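Local coordinates for putative uncharacterized protein Smu.1393c (Streptococcus mutans, PDB 4L9A) that probably hydrolyses carboxylic esters, as a carboxylesterase-like member of the alpha/beta hydrolase family, at residues A50-T55 with Y200-L205; A123-M128 with S250-K255; D180-H185 with Q189-L194; H256-L261 with S287-L292. All coordinates share one frame; numbering follows the deposited sequence.

How the contacts relate
The four contacts form two pairs around the mixed eight-stranded sheet of an alpha/beta hydrolase. Contacts 1 and 3, centres about 15 Å apart, share helix 188-206, part of the helical insertion between strands 134-141 and 235-239, and meet where F53 packs on L194. Contact 2 brings helix 120-130 to the loop before the outermost strand 260-263, on which contact 4 lies; their centres are also about 15 Å apart, and packing of L253 and a probable hydrogen bond between N254 and T259 join them. Contact 3 is nested in the loops closed by contacts 1 and 2, which interlock along the chain; contact 4 comes last. Contacts 1 and 4, centres about 35 Å apart, lie on opposite sides of the chain's centre.

Contact 1: A50-T55 with Y200-L205; sequences AGFFST and YCQRQL
Q202 divides its amide between two partners: OE1 is hydrogen-bonded to the side chain of Q209, while NE2 comes up to the rim of F52, 3.5 Å from F52 CE2 and close to the ring plane. The amide stands almost square to the ring, the two planes 89° apart. This joins two characteristic parts of the alpha/beta hydrolase fold: the loop that follows strand 43-47, which in relatives usually helps build the oxyanion hole, and helix 188-206 of the helical insertion after strand 134-141.

F52 is the side chain the loop sends out to the helix. With CG anti to the carbonyl carbon (chi1 -65°), its ring turns one side to C201 and L205, one turn apart on the helix. L205 lays CD1 over one face in a CH-pi contact, 3.8 Å from the F52 ring centroid and 25° off the ring normal; the methyl sits toward the rim, 3.5 Å from F52 CZ. On the same side of the ring plane, C201 SG makes a sulfur-aromatic contact of the oblique kind, 4.3 Å from the F52 centroid. Apolar carbon, sulfur and amide therefore each take a different approach to one phenyl group.

Further partners fix the loop itself: the backbone of F52 is hydrogen-bonded to G81, Y198 brings a second ring against F52, and F53 turns away to meet W195 edge-to-face. Nearest the backbone, C201 SG lies 3.8 Å from F52 CB, and C201 CB rests 3.7 Å from the carbonyl oxygen F52 O.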
# COMPACT_ATOMS: atom_id res chain seq x y z
N ALA A 50 2.44 5.34 -3.71
CA ALA A 50 2.19 6.66 -4.25
C ALA A 50 1.73 6.41 -5.66
O ALA A 50 2.30 5.59 -6.38
CB ALA A 50 3.47 7.51 -4.23
N GLY A 51 0.68 7.09 -6.07
CA GLY A 51 0.09 6.83 -7.36
C GLY A 51 -1.34 7.27 -7.34
O GLY A 51 -1.83 7.72 -6.31
N PHE A 52 -2.02 7.14 -8.48
CA PHE A 52 -3.37 7.65 -8.63
C PHE A 52 -4.39 6.52 -8.68
O PHE A 52 -5.58 6.78 -8.72
CB PHE A 52 -3.51 8.47 -9.93
CG PHE A 52 -2.70 9.73 -9.95
CD1 PHE A 52 -2.16 10.25 -8.78
CD2 PHE A 52 -2.48 10.40 -11.14
CE1 PHE A 52 -1.41 11.41 -8.80
CE2 PHE A 52 -1.73 11.56 -11.18
CZ PHE A 52 -1.19 12.07 -10.01
N PHE A 53 -3.93 5.28 -8.71
CA PHE A 53 -4.87 4.16 -8.77
C PHE A 53 -5.72 4.07 -7.50
O PHE A 53 -5.24 4.32 -6.40
CB PHE A 53 -4.13 2.84 -8.96
CG PHE A 53 -3.19 2.82 -10.13
CD1 PHE A 53 -3.65 3.00 -11.42
CD2 PHE A 53 -1.83 2.59 -9.93
CE1 PHE A 53 -2.78 2.97 -12.49
CE2 PHE A 53 -0.95 2.56 -11.01
CZ PHE A 53 -1.42 2.75 -12.28
N SER A 54 -6.98 3.67 -7.65
CA SER A 54 -7.81 3.40 -6.47
C SER A 54 -7.37 2.07 -5.90
O SER A 54 -6.93 1.19 -6.64
CB SER A 54 -9.30 3.37 -6.84
OG SER A 54 -10.11 3.32 -5.67
N THR A 55 -7.49 1.91 -4.58
CA THR A 55 -6.78 0.82 -3.90
C THR A 55 -7.37 -0.55 -4.18
O THR A 55 -6.64 -1.51 -4.43
CB THR A 55 -6.68 1.09 -2.39
OG1 THR A 55 -5.86 2.25 -2.20
CG2 THR A 55 -6.05 -0.10 -1.65
N TYR A 200 -9.77 9.34 -13.48
CA TYR A 200 -10.71 10.14 -12.70
C TYR A 200 -9.90 10.99 -11.73
O TYR A 200 -10.11 12.19 -11.62
CB TYR A 200 -11.66 9.23 -11.93
CG TYR A 200 -12.45 9.93 -10.85
CD1 TYR A 200 -11.97 10.00 -9.54
CD2 TYR A 200 -13.69 10.51 -11.12
CE1 TYR A 200 -12.69 10.63 -8.55
CE2 TYR A 200 -14.42 11.14 -10.14
CZ TYR A 200 -13.92 11.20 -8.85
OH TYR A 200 -14.65 11.83 -7.88
N CYS A 201 -8.97 10.36 -11.03
CA CYS A 201 -8.09 11.07 -10.11
C CYS A 201 -7.33 12.22 -10.80
O CYS A 201 -7.32 13.36 -10.32
CB CYS A 201 -7.09 10.10 -9.48
SG CYS A 201 -5.97 10.90 -8.34
N GLN A 202 -6.69 11.92 -11.93
CA GLN A 202 -5.92 12.94 -12.64
C GLN A 202 -6.80 14.10 -13.09
O GLN A 202 -6.40 15.26 -13.06
CB GLN A 202 -5.20 12.35 -13.84
CG GLN A 202 -4.50 13.41 -14.71
CD GLN A 202 -3.28 14.01 -14.02
OE1 GLN A 202 -3.36 15.07 -13.38
NE2 GLN A 202 -2.15 13.33 -14.15
N ARG A 203 -8.01 13.77 -13.52
CA ARG A 203 -8.97 14.79 -13.91
C ARG A 203 -9.26 15.74 -12.73
O ARG A 203 -9.19 16.96 -12.88
CB ARG A 203 -10.24 14.14 -14.43
CG ARG A 203 -11.33 15.12 -14.85
CD ARG A 203 -12.43 14.42 -15.64
NE ARG A 203 -13.00 13.25 -14.95
CZ ARG A 203 -12.73 11.98 -15.27
NH1 ARG A 203 -11.89 11.70 -16.27
NH2 ARG A 203 -13.30 10.99 -14.60
N GLN A 204 -9.59 15.18 -11.57
CA GLN A 204 -9.82 16.02 -10.39
C GLN A 204 -8.55 16.82 -10.03
O GLN A 204 -8.62 17.99 -9.66
CB GLN A 204 -10.29 15.18 -9.19
CG GLN A 204 -11.41 14.18 -9.50
CD GLN A 204 -12.62 14.81 -10.16
OE1 GLN A 204 -13.08 15.89 -9.76
NE2 GLN A 204 -13.15 14.15 -11.19
N LEU A 205 -7.39 16.18 -10.13
CA LEU A 205 -6.13 16.86 -9.81
C LEU A 205 -5.83 18.03 -10.72
O LEU A 205 -5.13 18.95 -10.32
CB LEU A 205 -4.97 15.87 -9.80
CG LEU A 205 -4.86 15.04 -8.52
CD1 LEU A 205 -3.90 13.86 -8.74
CD2 LEU A 205 -4.40 15.89 -7.34

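Contact 2: A123-M128 with S250-K255; sequences AALQIM and SEYLNK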
# COMPACT_ATOMS: atom_id res chain seq x y z
N ALA A 123 2.60 4.43 7.01
CA ALA A 123 1.36 4.42 7.79
C ALA A 123 1.19 3.07 8.49
O ALA A 123 0.81 3.02 9.65
CB ALA A 123 0.15 4.72 6.89
N ALA A 124 1.47 1.99 7.78
CA ALA A 124 1.24 0.64 8.31
C ALA A 124 1.98 0.42 9.62
O ALA A 124 1.45 -0.16 10.56
CB ALA A 124 1.64 -0.42 7.27
N LEU A 125 3.23 0.88 9.69
CA LEU A 125 4.01 0.69 10.91
C LEU A 125 3.35 1.40 12.10
O LEU A 125 3.28 0.85 13.20
CB LEU A 125 5.44 1.17 10.70
CG LEU A 125 6.23 0.27 9.74
CD1 LEU A 125 7.47 1.00 9.22
CD2 LEU A 125 6.62 -1.02 10.48
N GLN A 126 2.84 2.61 11.88
CA GLN A 126 2.21 3.36 12.97
C GLN A 126 0.88 2.74 13.37
O GLN A 126 0.57 2.64 14.55
CB GLN A 126 2.01 4.83 12.58
CG GLN A 126 3.27 5.47 12.02
CD GLN A 126 4.38 5.56 13.05
OE1 GLN A 126 4.13 5.48 14.25
NE2 GLN A 126 5.61 5.72 12.58
N ILE A 127 0.10 2.33 12.37
CA ILE A 127 -1.18 1.67 12.61
C ILE A 127 -1.04 0.45 13.52
O ILE A 127 -1.76 0.30 14.51
CB ILE A 127 -1.83 1.27 11.27
CG1 ILE A 127 -2.14 2.51 10.43
CG2 ILE A 127 -3.09 0.44 11.50
CD1 ILE A 127 -2.43 2.22 8.97
N MSE A 128 -0.11 -0.43 13.19
CA MSE A 128 0.06 -1.65 13.98
C MSE A 128 0.54 -1.33 15.39
O MSE A 128 0.23 -2.05 16.34
CB MSE A 128 1.02 -2.62 13.27
CG MSE A 128 0.53 -3.06 11.90
SE MSE A 128 1.73 -4.40 11.06
CE MSE A 128 3.17 -3.20 10.46
N SER A 250 15.89 -4.15 7.65
CA SER A 250 14.88 -3.09 7.71
C SER A 250 13.94 -3.20 8.90
O SER A 250 13.90 -4.21 9.61
CB SER A 250 14.03 -3.09 6.44
OG SER A 250 13.06 -4.11 6.50
N GLU A 251 13.15 -2.15 9.06
CA GLU A 251 12.13 -2.06 10.09
C GLU A 251 10.93 -2.97 9.81
O GLU A 251 10.03 -3.08 10.65
CB GLU A 251 11.64 -0.61 10.17
CG GLU A 251 11.13 -0.05 8.84
CD GLU A 251 12.25 0.55 7.97
OE1 GLU A 251 13.40 0.08 8.05
OE2 GLU A 251 11.97 1.50 7.22
N TYR A 252 10.89 -3.60 8.63
CA TYR A 252 9.74 -4.44 8.28
C TYR A 252 9.93 -5.91 8.67
O TYR A 252 8.98 -6.70 8.65
CB TYR A 252 9.40 -4.33 6.79
CG TYR A 252 8.94 -2.96 6.37
CD1 TYR A 252 7.72 -2.44 6.81
CD2 TYR A 252 9.74 -2.15 5.56
CE1 TYR A 252 7.30 -1.17 6.45
CE2 TYR A 252 9.33 -0.88 5.19
CZ TYR A 252 8.10 -0.39 5.64
OH TYR A 252 7.67 0.87 5.29
N LEU A 253 11.15 -6.26 9.04
CA LEU A 253 11.45 -7.63 9.45
C LEU A 253 11.70 -7.74 10.95
O LEU A 253 12.12 -6.78 11.59
CB LEU A 253 12.62 -8.21 8.65
CG LEU A 253 12.29 -8.58 7.20
CD1 LEU A 253 13.51 -9.13 6.46
CD2 LEU A 253 11.15 -9.58 7.15
N ASN A 254 11.42 -8.92 11.49
CA ASN A 254 11.64 -9.20 12.89
C ASN A 254 11.97 -10.67 13.01
O ASN A 254 12.19 -11.33 11.99
CB ASN A 254 10.40 -8.84 13.73
CG ASN A 254 9.15 -9.60 13.29
OD1 ASN A 254 9.23 -10.69 12.73
ND2 ASN A 254 7.98 -9.00 13.55
N LYS A 255 11.98 -11.19 14.23
CA LYS A 255 12.43 -12.56 14.46
C LYS A 255 11.31 -13.57 14.63
O LYS A 255 11.55 -14.71 15.01
CB LYS A 255 13.37 -12.59 15.67
CG LYS A 255 14.74 -12.03 15.35
CD LYS A 255 15.29 -11.23 16.52
CE LYS A 255 16.69 -10.71 16.21
NZ LYS A 255 17.64 -11.84 15.97
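L125 leaves helix 120-130 facing E251 and Y252, and its branches do all the reaching from the helix side. From CB, a chi1 of -70° places CG beside the backbone N and aims the fork outward, bringing CG itself to 3.7 Å from Y252 CE1. Beyond it, CD1 makes the tightest touch, 3.5 Å from Y252 CE1, approaching the ring obliquely. The same methyl also meets the acid's aliphatic part, with L125 CD1 3.8 Å from E251 CG. CD2, the other branch, sits back toward the loop backbone, 4.0 Å from E251 O. The leucine crosses both partners at about a right angle, so its fork bears on the flank of each and does not run alongside either.

The polar ends of the two loop residues are taken up beyond the leucine. Y252 OH is hydrogen-bonded to the carbonyl oxygen of T144, and E251 OE2 to the backbone N of V146, where helix 146-151 begins; a helix start of this kind would probably favour the charged carboxylate. F138 lies nearly parallel to the Y252 ring. Behind the contact, Y252 N donates to S250 OG over 3.1 Å at 157°, an ST turn set within the type I beta turn from S250 to L253.

Tyrosine and glutamate thus tie the loop before strand 260-263 to the connection after strand 134-141 while offering L125 an apolar flank. The helix they meet follows strand 111-117, the position that in alpha/beta hydrolases comes directly after the nucleophile elbow and packs along the central sheet.

Contact 3: D180-H185 with Q189-L194; sequences DLSRSH and QQFKQL
F191 lays its ring against S182 and R183 of the facing helix, and each meets it differently. S182 OG lies at the ring edge, near its plane, 3.4 Å from F191 CE2. R183 bends at chi3 and turns one guanidinium face to the CZ end of the ring, F191 CZ 3.5 Å from R183 CZ and over the centre of that face. The two planes are inclined by 46°, well short of a parallel stack, and R183 CG hangs over the ring face toward its rim. One turn along, L194 CD2 packs 3.6 Å from S182 CB.

The two segments belong to a helical hairpin, helices 171-185 and 188-206, within the insertion that follows strand 134-141 of the alpha/beta hydrolase sheet. Their axes approach to 9.0 Å and run roughly antiparallel, at 146°.

What positions S182 is a second shell. Its hydroxyl, buried, is hydrogen-bonded to L178 O one turn back and to W195 NE1, whose indole also meets F191 edge-to-face. W272, from helix 270-273, touches both S182 and L194.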
# COMPACT_ATOMS: atom_id res chain seq x y z
N ASP A 180 1.70 -0.62 -19.82
CA ASP A 180 2.21 -1.90 -20.33
C ASP A 180 2.25 -2.95 -19.23
O ASP A 180 1.85 -4.11 -19.42
CB ASP A 180 3.60 -1.75 -20.95
CG ASP A 180 3.57 -0.96 -22.26
OD1 ASP A 180 2.48 -0.85 -22.86
OD2 ASP A 180 4.63 -0.46 -22.68
N LEU A 181 2.72 -2.54 -18.06
CA LEU A 181 2.88 -3.45 -16.94
C LEU A 181 1.52 -3.97 -16.48
O LEU A 181 1.32 -5.18 -16.35
CB LEU A 181 3.60 -2.72 -15.80
CG LEU A 181 4.31 -3.57 -14.77
CD1 LEU A 181 5.34 -4.45 -15.47
CD2 LEU A 181 4.97 -2.70 -13.70
N SER A 182 0.59 -3.05 -16.23
CA SER A 182 -0.75 -3.43 -15.76
C SER A 182 -1.50 -4.25 -16.81
O SER A 182 -2.24 -5.18 -16.48
CB SER A 182 -1.57 -2.20 -15.34
OG SER A 182 -1.69 -1.27 -16.41
N ARG A 183 -1.30 -3.91 -18.08
CA ARG A 183 -1.90 -4.63 -19.20
C ARG A 183 -1.51 -6.12 -19.18
O ARG A 183 -2.32 -7.00 -19.50
CB ARG A 183 -1.51 -3.99 -20.53
CG ARG A 183 -2.46 -4.29 -21.70
CD ARG A 183 -2.11 -3.47 -22.94
NE ARG A 183 -3.22 -2.62 -23.35
CZ ARG A 183 -3.17 -1.29 -23.42
NH1 ARG A 183 -2.05 -0.64 -23.12
NH2 ARG A 183 -4.24 -0.60 -23.80
N SER A 184 -0.27 -6.40 -18.79
CA SER A 184 0.22 -7.78 -18.77
C SER A 184 -0.32 -8.58 -17.59
O SER A 184 -0.39 -9.80 -17.64
CB SER A 184 1.76 -7.79 -18.73
OG SER A 184 2.30 -7.20 -19.89
N HIS A 185 -0.74 -7.89 -16.53
CA HIS A 185 -1.06 -8.59 -15.30
C HIS A 185 -2.53 -8.55 -14.88
O HIS A 185 -2.91 -9.18 -13.89
CB HIS A 185 -0.15 -8.12 -14.16
CG HIS A 185 1.30 -8.37 -14.42
ND1 HIS A 185 1.79 -9.63 -14.67
CD2 HIS A 185 2.36 -7.53 -14.49
CE1 HIS A 185 3.09 -9.57 -14.88
NE2 HIS A 185 3.47 -8.30 -14.77
N GLN A 189 -10.77 -6.26 -18.40
CA GLN A 189 -11.78 -5.56 -17.61
C GLN A 189 -11.19 -4.85 -16.40
O GLN A 189 -11.53 -3.71 -16.12
CB GLN A 189 -12.89 -6.51 -17.17
CG GLN A 189 -13.95 -5.84 -16.28
CD GLN A 189 -15.25 -6.62 -16.25
OE1 GLN A 189 -15.43 -7.58 -17.00
NE2 GLN A 189 -16.16 -6.22 -15.38
N GLN A 190 -10.33 -5.55 -15.67
CA GLN A 190 -9.73 -4.98 -14.47
C GLN A 190 -8.65 -3.97 -14.84
O GLN A 190 -8.40 -3.01 -14.11
CB GLN A 190 -9.24 -6.08 -13.52
CG GLN A 190 -10.42 -6.89 -12.97
CD GLN A 190 -10.07 -7.87 -11.87
OE1 GLN A 190 -9.10 -8.63 -11.96
NE2 GLN A 190 -10.88 -7.87 -10.80
N PHE A 191 -8.05 -4.17 -16.00
CA PHE A 191 -7.17 -3.16 -16.58
C PHE A 191 -7.92 -1.84 -16.83
O PHE A 191 -7.53 -0.80 -16.33
CB PHE A 191 -6.59 -3.69 -17.88
CG PHE A 191 -5.81 -2.67 -18.67
CD1 PHE A 191 -6.35 -2.08 -19.79
CD2 PHE A 191 -4.51 -2.33 -18.30
CE1 PHE A 191 -5.63 -1.16 -20.53
CE2 PHE A 191 -3.79 -1.41 -19.03
CZ PHE A 191 -4.34 -0.82 -20.15
N LYS A 192 -9.00 -1.89 -17.60
CA LYS A 192 -9.74 -0.67 -17.90
C LYS A 192 -10.27 -0.02 -16.62
O LYS A 192 -10.28 1.20 -16.49
CB LYS A 192 -10.86 -0.91 -18.91
CG LYS A 192 -10.38 -1.01 -20.36
CD LYS A 192 -11.54 -1.12 -21.34
CE LYS A 192 -11.07 -1.38 -22.77
NZ LYS A 192 -10.48 -0.18 -23.41
N GLN A 193 -10.70 -0.84 -15.66
CA GLN A 193 -11.22 -0.30 -14.41
C GLN A 193 -10.08 0.39 -13.64
O GLN A 193 -10.21 1.53 -13.21
CB GLN A 193 -11.88 -1.41 -13.58
CG GLN A 193 -12.76 -0.90 -12.43
CD GLN A 193 -13.95 -0.07 -12.92
OE1 GLN A 193 -14.60 -0.41 -13.90
NE2 GLN A 193 -14.24 1.04 -12.22
N LEU A 194 -8.94 -0.29 -13.52
CA LEU A 194 -7.76 0.32 -12.91
C LEU A 194 -7.51 1.71 -13.52
O LEU A 194 -7.28 2.68 -12.79
CB LEU A 194 -6.52 -0.55 -13.13
CG LEU A 194 -5.22 -0.09 -12.48
CD1 LEU A 194 -5.30 -0.20 -10.97
CD2 LEU A 194 -4.03 -0.91 -13.02

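Contact 4: H256-L261 with S287-L292; sequences HTQTKL and SNHEKL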
# COMPACT_ATOMS: atom_id res chain seq x y z
N HIS A 256 10.08 -13.16 14.32
CA HIS A 256 8.93 -14.06 14.45
C HIS A 256 9.17 -15.33 13.64
O HIS A 256 9.70 -15.26 12.53
CB HIS A 256 7.65 -13.36 13.98
CG HIS A 256 6.39 -14.02 14.45
ND1 HIS A 256 5.97 -15.25 13.98
CD2 HIS A 256 5.45 -13.61 15.33
CE1 HIS A 256 4.83 -15.57 14.56
NE2 HIS A 256 4.49 -14.59 15.38
N THR A 257 8.80 -16.48 14.20
CA THR A 257 8.98 -17.77 13.53
C THR A 257 8.20 -17.87 12.21
O THR A 257 8.45 -18.77 11.40
CB THR A 257 8.55 -18.97 14.42
OG1 THR A 257 7.18 -18.81 14.82
CG2 THR A 257 9.42 -19.07 15.66
N GLN A 258 7.26 -16.96 12.00
CA GLN A 258 6.46 -16.97 10.78
C GLN A 258 6.85 -15.86 9.81
O GLN A 258 6.36 -15.82 8.69
CB GLN A 258 4.97 -16.83 11.12
CG GLN A 258 4.32 -18.08 11.69
CD GLN A 258 2.82 -17.90 11.84
OE1 GLN A 258 2.36 -17.16 12.71
NE2 GLN A 258 2.05 -18.55 10.97
N THR A 259 7.72 -14.96 10.25
CA THR A 259 8.18 -13.87 9.39
C THR A 259 9.06 -14.42 8.27
O THR A 259 9.92 -15.26 8.51
CB THR A 259 8.97 -12.83 10.19
OG1 THR A 259 8.06 -12.04 10.96
CG2 THR A 259 9.76 -11.92 9.28
N LYS A 260 8.84 -13.94 7.04
CA LYS A 260 9.65 -14.35 5.89
C LYS A 260 9.99 -13.19 4.96
O LYS A 260 9.21 -12.24 4.82
CB LYS A 260 8.94 -15.42 5.04
CG LYS A 260 8.45 -16.65 5.80
CD LYS A 260 7.98 -17.73 4.83
CE LYS A 260 7.50 -18.98 5.56
NZ LYS A 260 8.41 -19.31 6.68
N LEU A 261 11.15 -13.26 4.32
CA LEU A 261 11.46 -12.39 3.20
C LEU A 261 11.47 -13.25 1.94
O LEU A 261 12.27 -14.18 1.83
CB LEU A 261 12.82 -11.70 3.39
CG LEU A 261 13.35 -10.88 2.21
CD1 LEU A 261 12.40 -9.73 1.89
CD2 LEU A 261 14.77 -10.37 2.49
N SER A 287 -2.93 -20.29 8.44
CA SER A 287 -3.15 -21.65 8.91
C SER A 287 -2.35 -21.95 10.17
O SER A 287 -2.72 -22.84 10.95
CB SER A 287 -2.82 -22.65 7.81
OG SER A 287 -1.44 -22.61 7.49
N ASN A 288 -1.26 -21.21 10.38
CA ASN A 288 -0.36 -21.48 11.50
C ASN A 288 -0.28 -20.39 12.57
O ASN A 288 0.63 -20.39 13.40
CB ASN A 288 1.05 -21.78 10.98
CG ASN A 288 1.08 -23.00 10.08
OD1 ASN A 288 1.51 -22.92 8.92
ND2 ASN A 288 0.63 -24.14 10.60
N HIS A 289 -1.24 -19.47 12.57
CA HIS A 289 -1.21 -18.32 13.47
C HIS A 289 -1.84 -18.66 14.82
O HIS A 289 -3.00 -19.06 14.87
CB HIS A 289 -1.95 -17.15 12.82
CG HIS A 289 -1.52 -15.80 13.33
ND1 HIS A 289 -1.62 -15.44 14.66
CD2 HIS A 289 -1.01 -14.73 12.69
CE1 HIS A 289 -1.18 -14.21 14.81
NE2 HIS A 289 -0.81 -13.75 13.63
N GLU A 290 -1.08 -18.50 15.90
CA GLU A 290 -1.55 -18.90 17.23
C GLU A 290 -2.50 -17.90 17.88
O GLU A 290 -2.90 -18.09 19.03
CB GLU A 290 -0.38 -19.15 18.19
CG GLU A 290 0.96 -19.45 17.56
CD GLU A 290 2.00 -19.77 18.62
OE1 GLU A 290 1.87 -19.26 19.76
OE2 GLU A 290 2.94 -20.54 18.33
N LYS A 291 -2.84 -16.84 17.16
CA LYS A 291 -3.82 -15.88 17.66
C LYS A 291 -5.18 -16.05 16.96
O LYS A 291 -6.16 -15.40 17.34
CB LYS A 291 -3.32 -14.44 17.51
CG LYS A 291 -2.07 -14.13 18.33
CD LYS A 291 -2.34 -14.19 19.83
CE LYS A 291 -1.14 -13.70 20.62
NZ LYS A 291 -0.77 -12.29 20.28
N LEU A 292 -5.22 -16.92 15.95
CA LEU A 292 -6.46 -17.21 15.23
C LEU A 292 -7.29 -18.28 15.96
O LEU A 292 -6.74 -19.14 16.65
CB LEU A 292 -6.16 -17.66 13.80
CG LEU A 292 -6.45 -16.67 12.68
CD1 LEU A 292 -7.04 -15.39 13.24
CD2 LEU A 292 -5.21 -16.37 11.88
O HOH W 1 1.52 -16.70 15.53
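N288, the first residue to leave helical geometry after helix 275-287, lies against the end of Q258. Q258 NE2 is 3.4 Å from N288 CB, beside the peptide that leads on to H289. The amide nitrogen is also hydrogen-bonded to L285 O, in the last turn of the helix. Q258 gets there with CG anti to its carbonyl carbon (chi1 -75°) and the rest of the chain extended.

H289 follows, with Q258 OE1 above one face of its imidazole, 4.2 Å from H289 CD2. On the far side of the ring, NE2 makes a weak hydrogen bond to L136 O in strand 134-141. E290 contributes its backbone N to a water, 3.2 Å away, which in turn donates to Q258 OE1 over 3.0 Å and sits over the H289 ring toward its rim. At K291 the chain turns back: K291 N donates to H289 ND1 over 3.1 Å, 4° out of the ring plane. A backbone bond from L292 N to H289 O closes the type I turn at the C-terminus.

Across the contact, H256 does the same for its own turn, its ND1 accepting from Q258 N at 2.9 Å. The contact places the tail of the last helix beside the turn entering strand 260-263, the edge of the alpha/beta hydrolase sheet. Both histidines use ND1 as an acceptor, which is consistent with neutral rings protonated at NE2, while one glutamine amide ties the first turn to the helix end through NE2 and to the second turn through a water on OE1.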